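PDB 3RQA: cyclic di-GMP receptor atypical PilZ domain-containing protein from Xanthomonas campestris pv. campestris, which is of unknown function but belongs to the atypical PilZ family of cyclic di-GMP receptors and self-assembles as a tetramer through a helical bundle. Local coordinates for residues A14-L18 / V145-A149; H105-R109 / L172-L176. All blocks are in the same frame, centred on the assembly; numbering follows the deposited sequence.

Contact 1 of 2, residues A14-L18 / V145-A149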
loop_
_atom_site.group_PDB
_atom_site.type_symbol
_atom_site.label_atom_id
_atom_site.label_comp_id
_atom_site.label_asym_id
_atom_site.label_seq_id
_atom_site.Cartn_x
_atom_site.Cartn_y
_atom_site.Cartn_z
ATOM N N ALA C 14 25.247 33.133 10.569
ATOM C CA ALA C 14 24.543 31.880 10.325
ATOM C C ALA C 14 24.452 31.599 8.824
ATOM O O ALA C 14 24.705 30.487 8.383
ATOM C CB ALA C 14 23.147 31.941 10.932
ATOM N N ASP C 15 24.089 32.616 8.049
ATOM C CA ASP C 15 23.953 32.489 6.599
ATOM C C ASP C 15 25.287 32.053 5.985
ATOM O O ASP C 15 25.330 31.213 5.080
ATOM C CB ASP C 15 23.499 33.827 6.005
ATOM C CG ASP C 15 22.510 33.656 4.868
ATOM O OD1 ASP C 15 22.923 33.759 3.695
ATOM O OD2 ASP C 15 21.315 33.408 5.147
ATOM N N THR C 16 26.377 32.623 6.490
ATOM C CA THR C 16 27.704 32.273 6.009
ATOM C C THR C 16 28.028 30.818 6.373
ATOM O O THR C 16 28.507 30.051 5.531
ATOM C CB THR C 16 28.777 33.225 6.603
ATOM O OG1 THR C 16 28.639 34.522 6.005
ATOM C CG2 THR C 16 30.187 32.688 6.350
ATOM N N GLU C 17 27.749 30.425 7.614
ATOM C CA GLU C 17 28.034 29.056 8.028
ATOM C C GLU C 17 27.340 28.024 7.133
ATOM O O GLU C 17 27.946 27.056 6.695
ATOM C CB GLU C 17 27.596 28.824 9.475
ATOM C CG GLU C 17 27.983 27.441 10.005
ATOM C CD GLU C 17 27.662 27.246 11.476
ATOM O OE1 GLU C 17 27.838 28.204 12.263
ATOM O OE2 GLU C 17 27.250 26.125 11.851
ATOM N N LEU C 18 26.057 28.244 6.871
ATOM C CA LEU C 18 25.269 27.322 6.069
ATOM C C LEU C 18 25.486 27.354 4.560
ATOM O O LEU C 18 25.529 26.303 3.921
ATOM C CB LEU C 18 23.774 27.533 6.349
ATOM C CG LEU C 18 23.269 27.266 7.775
ATOM C CD1 LEU C 18 21.763 27.510 7.827
ATOM C CD2 LEU C 18 23.605 25.841 8.199
ATOM N N VAL C 145 18.896 25.055 15.753
ATOM C CA VAL C 145 18.668 26.425 15.319
ATOM C C VAL C 145 19.940 27.243 15.545
ATOM O O VAL C 145 20.399 27.379 16.681
ATOM C CB VAL C 145 17.513 27.079 16.117
ATOM C CG1 VAL C 145 17.322 28.524 15.667
ATOM C CG2 VAL C 145 16.231 26.277 15.929
ATOM N N LEU C 146 20.506 27.768 14.459
ATOM C CA LEU C 146 21.709 28.596 14.525
ATOM C C LEU C 146 21.290 30.039 14.781
ATOM O O LEU C 146 21.891 30.737 15.600
ATOM C CB LEU C 146 22.484 28.568 13.201
ATOM C CG LEU C 146 23.222 27.348 12.651
ATOM C CD1 LEU C 146 24.010 27.796 11.429
ATOM C CD2 LEU C 146 24.173 26.776 13.669
ATOM N N ALA C 147 20.266 30.484 14.054
ATOM C CA ALA C 147 19.767 31.843 14.191
ATOM C C ALA C 147 18.257 31.919 14.024
ATOM O O ALA C 147 17.649 31.095 13.332
ATOM C CB ALA C 147 20.434 32.741 13.183
ATOM N N SER C 148 17.670 32.926 14.662
ATOM C CA SER C 148 16.237 33.179 14.637
ATOM C C SER C 148 16.027 34.689 14.565
ATOM O O SER C 148 16.511 35.434 15.425
ATOM C CB SER C 148 15.582 32.639 15.909
ATOM O OG SER C 148 14.186 32.867 15.897
ATOM N N ALA C 149 15.313 35.135 13.538
ATOM C CA ALA C 149 15.062 36.553 13.362
ATOM C C ALA C 149 13.828 36.806 12.518
ATOM O O ALA C 149 13.337 35.916 11.824
ATOM C CB ALA C 149 16.273 37.227 12.728
#
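This is an apolar helix-on-sheet contact: one turn of the N-terminal helix 12-19 rests on strand 139-150 of the six-stranded antiparallel barrel. The short axes approach to 8.7 Å with N-to-C directions 141° apart, so the helix runs obliquely against the strand. Ala14, Glu17 and Leu18 project from one side of the turn, which is closed by the backbone bond from Leu18 N to Ala14 O (3.0 Å), and all three direct their CA-to-CB bonds toward the strand. The small Ala14 lets the backbones come close, its CA lying 6.0 Å from the CA of Leu146. Its CB reaches Leu146 CB at 4.1 Å and Ala147 CB at 3.6 Å.

Two consecutive strand residues can face the helix because of a classic beta bulge: Leu146 and Ala147 both lie opposite Trp158 of strand 155-161. The evidence is in the backbone, where Leu146 takes a helical conformation (phi/psi -86°/-45°) and Ala147 returns to an extended one (-144°/153°), interrupting the usual alternation of sides. Leu146 contributes the largest single share of the buried surface, 92 of 199 Å². Its CD1 meets Leu18 CG at 3.8 Å, while its CD2 lies 3.6 Å from Glu17 OE2. OE2 merely packs on this methyl; its polar partner is Arg160, with which it forms a salt bridge and which the side chains of Leu146 and Leu18 also touch. Asp15 points away from strand 139-150 and ties the helix to strands 110-115 and 155-161 through a salt bridge to Arg112 and a hydrogen bond from Trp158 NE1.

Contact 2 of 2, residues H105-R109 / L172-L176; sequences HWSVR and LERHL
Trp106 overlaps Leu176 across one face of its indole: Leu176 CD2 stands 4.1 Å from the centroid of the five-membered ring, 24° off the ring normal, a CH-pi contact. The t rotamer of Trp106 (chi1 -168°, chi2 14°) carries the ring to the helix, and Leu176 meets it as m,t. Farther along the indole, CZ2 touches Leu172 CD1 at 3.5 Å, with Leu172 in the t,p rotamer. The six-membered ring approaches the His175 ring obliquely, centroids 5.5 Å apart and planes at 52°.

The backbone is extended at His105, Trp106 and Ser107 (phi/psi -120°/110°, -115°/129° and -134°/174°), and the axes of 105-107 and 172-176 pass at 9.7 Å, 134° apart in direction. Val108 (-65°/-25°) and Arg109 (-82°/-37°) then fold into the helical region. Ser107, with chi1 p, points its CB away from the helix and accepts Arg109 N at OG (3.0 Å), forming an ST turn; OG also bonds Leu18 O.

This turn brings main chain onto the helix: Leu176 CD1 lies 3.4 Å from Ser107 C and 3.3 Å from Val108 N. The CA pairs Val108-Glu173 (6.0 Å) and Ser107-Leu176 (7.2 Å) set the register. Val108 CG2 packs on Glu173 CG at 3.8 Å and Leu172 CD2 at 4.2 Å, while the Glu173 carboxylate bonds Gln169. A helix following the last barrel strand and packing its apolar side on the barrel is consistent with the PilZ fold. The 339 Å² interface seats helix 165-185 against the end of strand 101-107 and the turn into 110-115, beside strand 24-34, which pairs through Cys25 with Trp106.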
loop_
_atom_site.group_PDB
_atom_site.type_symbol
_atom_site.label_atom_id
_atom_site.label_comp_id
_atom_site.label_asym_id
_atom_site.label_seq_id
_atom_site.Cartn_x
_atom_site.Cartn_y
_atom_site.Cartn_z
ATOM N N HIS C 105 16.084 28.363 1.540
ATOM C CA HIS C 105 17.432 28.382 1.007
ATOM C C HIS C 105 18.039 27.114 1.584
ATOM O O HIS C 105 18.301 27.015 2.786
ATOM C CB HIS C 105 18.205 29.618 1.466
ATOM C CG HIS C 105 19.262 30.055 0.497
ATOM N ND1 HIS C 105 20.394 30.737 0.885
ATOM C CD2 HIS C 105 19.356 29.905 -0.845
ATOM C CE1 HIS C 105 21.142 30.986 -0.176
ATOM N NE2 HIS C 105 20.533 30.491 -1.238
ATOM N N TRP C 106 18.269 26.152 0.702
ATOM C CA TRP C 106 18.758 24.833 1.073
ATOM C C TRP C 106 20.154 24.453 0.567
ATOM O O TRP C 106 20.449 24.571 -0.623
ATOM C CB TRP C 106 17.720 23.823 0.559
ATOM C CG TRP C 106 17.821 22.420 1.032
ATOM C CD1 TRP C 106 18.560 21.941 2.075
ATOM C CD2 TRP C 106 17.073 21.308 0.523
ATOM N NE1 TRP C 106 18.316 20.600 2.254
ATOM C CE2 TRP C 106 17.406 20.186 1.313
ATOM C CE3 TRP C 106 16.153 21.152 -0.524
ATOM C CZ2 TRP C 106 16.846 18.915 1.088
ATOM C CZ3 TRP C 106 15.599 19.888 -0.750
ATOM C CH2 TRP C 106 15.948 18.788 0.054
ATOM N N SER C 107 21.001 23.992 1.485
ATOM C CA SER C 107 22.349 23.529 1.151
ATOM C C SER C 107 22.531 22.199 1.891
ATOM O O SER C 107 21.673 21.792 2.667
ATOM C CB SER C 107 23.429 24.525 1.612
ATOM O OG SER C 107 23.798 24.312 2.969
ATOM N N VAL C 108 23.648 21.533 1.643
ATOM C CA VAL C 108 23.945 20.262 2.275
ATOM C C VAL C 108 24.114 20.430 3.783
ATOM O O VAL C 108 23.901 19.491 4.542
ATOM C CB VAL C 108 25.247 19.654 1.686
ATOM C CG1 VAL C 108 26.431 20.524 2.044
ATOM C CG2 VAL C 108 25.459 18.244 2.202
ATOM N N ARG C 109 24.489 21.633 4.207
ATOM C CA ARG C 109 24.719 21.933 5.620
ATOM C C ARG C 109 23.482 22.241 6.449
ATOM O O ARG C 109 23.413 21.888 7.630
ATOM C CB ARG C 109 25.667 23.121 5.762
ATOM C CG ARG C 109 27.040 22.915 5.165
ATOM C CD ARG C 109 27.872 24.173 5.334
ATOM N NE ARG C 109 29.052 24.168 4.481
ATOM C CZ ARG C 109 29.529 25.251 3.882
ATOM N NH1 ARG C 109 28.919 26.419 4.052
ATOM N NH2 ARG C 109 30.603 25.164 3.102
ATOM N N LEU C 172 22.184 13.625 -0.553
ATOM C CA LEU C 172 21.675 14.999 -0.483
ATOM C C LEU C 172 22.421 15.914 -1.455
ATOM O O LEU C 172 21.807 16.760 -2.123
ATOM C CB LEU C 172 21.789 15.560 0.945
ATOM C CG LEU C 172 21.350 17.014 1.181
ATOM C CD1 LEU C 172 19.937 17.247 0.654
ATOM C CD2 LEU C 172 21.433 17.325 2.677
ATOM N N GLU C 173 23.745 15.750 -1.526
ATOM C CA GLU C 173 24.538 16.572 -2.438
ATOM C C GLU C 173 24.065 16.327 -3.871
ATOM O O GLU C 173 23.844 17.275 -4.623
ATOM C CB GLU C 173 26.035 16.256 -2.296
ATOM C CG GLU C 173 26.735 17.117 -1.249
ATOM C CD GLU C 173 28.111 16.601 -0.886
ATOM O OE1 GLU C 173 28.783 15.995 -1.751
ATOM O OE2 GLU C 173 28.527 16.810 0.271
ATOM N N ARG C 174 23.902 15.055 -4.234
ATOM C CA ARG C 174 23.440 14.720 -5.578
ATOM C C ARG C 174 22.070 15.350 -5.788
ATOM O O ARG C 174 21.810 15.965 -6.824
ATOM C CB ARG C 174 23.327 13.208 -5.767
ATOM C CG ARG C 174 24.653 12.472 -5.840
ATOM C CD ARG C 174 24.410 10.972 -5.758
ATOM N NE ARG C 174 25.653 10.212 -5.775
ATOM C CZ ARG C 174 26.320 9.882 -6.876
ATOM N NH1 ARG C 174 25.863 10.235 -8.068
ATOM N NH2 ARG C 174 27.456 9.210 -6.776
ATOM N N HIS C 175 21.202 15.205 -4.789
ATOM C CA HIS C 175 19.859 15.758 -4.888
ATOM C C HIS C 175 19.875 17.257 -5.169
ATOM O O HIS C 175 19.193 17.734 -6.078
ATOM C CB HIS C 175 19.062 15.497 -3.610
ATOM C CG HIS C 175 17.659 16.007 -3.683
ATOM N ND1 HIS C 175 16.687 15.390 -4.442
ATOM C CD2 HIS C 175 17.088 17.125 -3.174
ATOM C CE1 HIS C 175 15.579 16.110 -4.400
ATOM N NE2 HIS C 175 15.796 17.168 -3.638
ATOM N N LEU C 176 20.656 17.999 -4.384
ATOM C CA LEU C 176 20.749 19.440 -4.563
ATOM C C LEU C 176 21.334 19.774 -5.937
ATOM O O LEU C 176 20.820 20.648 -6.643
ATOM C CB LEU C 176 21.611 20.065 -3.467
ATOM C CG LEU C 176 20.947 20.180 -2.092
ATOM C CD1 LEU C 176 21.960 20.721 -1.075
ATOM C CD2 LEU C 176 19.742 21.108 -2.198
#

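The two contacts, with centres about 16 Å apart, place two helices on one barrel: contact 1 brings in helix 12-19 near the start of the chain, contact 2 helix 165-185 near its end. Their segments alternate in sequence (14-18, 105-109, 145-149, 172-176), so the two contacts cross along the chain, and both ends of the chain are brought to the same sheet. The contacts also touch directly, Leu18 O accepting Ser107 OG at 2.8 Å and Glu17 O lying 2.9 Å from Arg109 NH1, a weak hydrogen bond. Because no other chain of the tetramer touches any of these segments, both contacts serve the fold of the individual PilZ subunit.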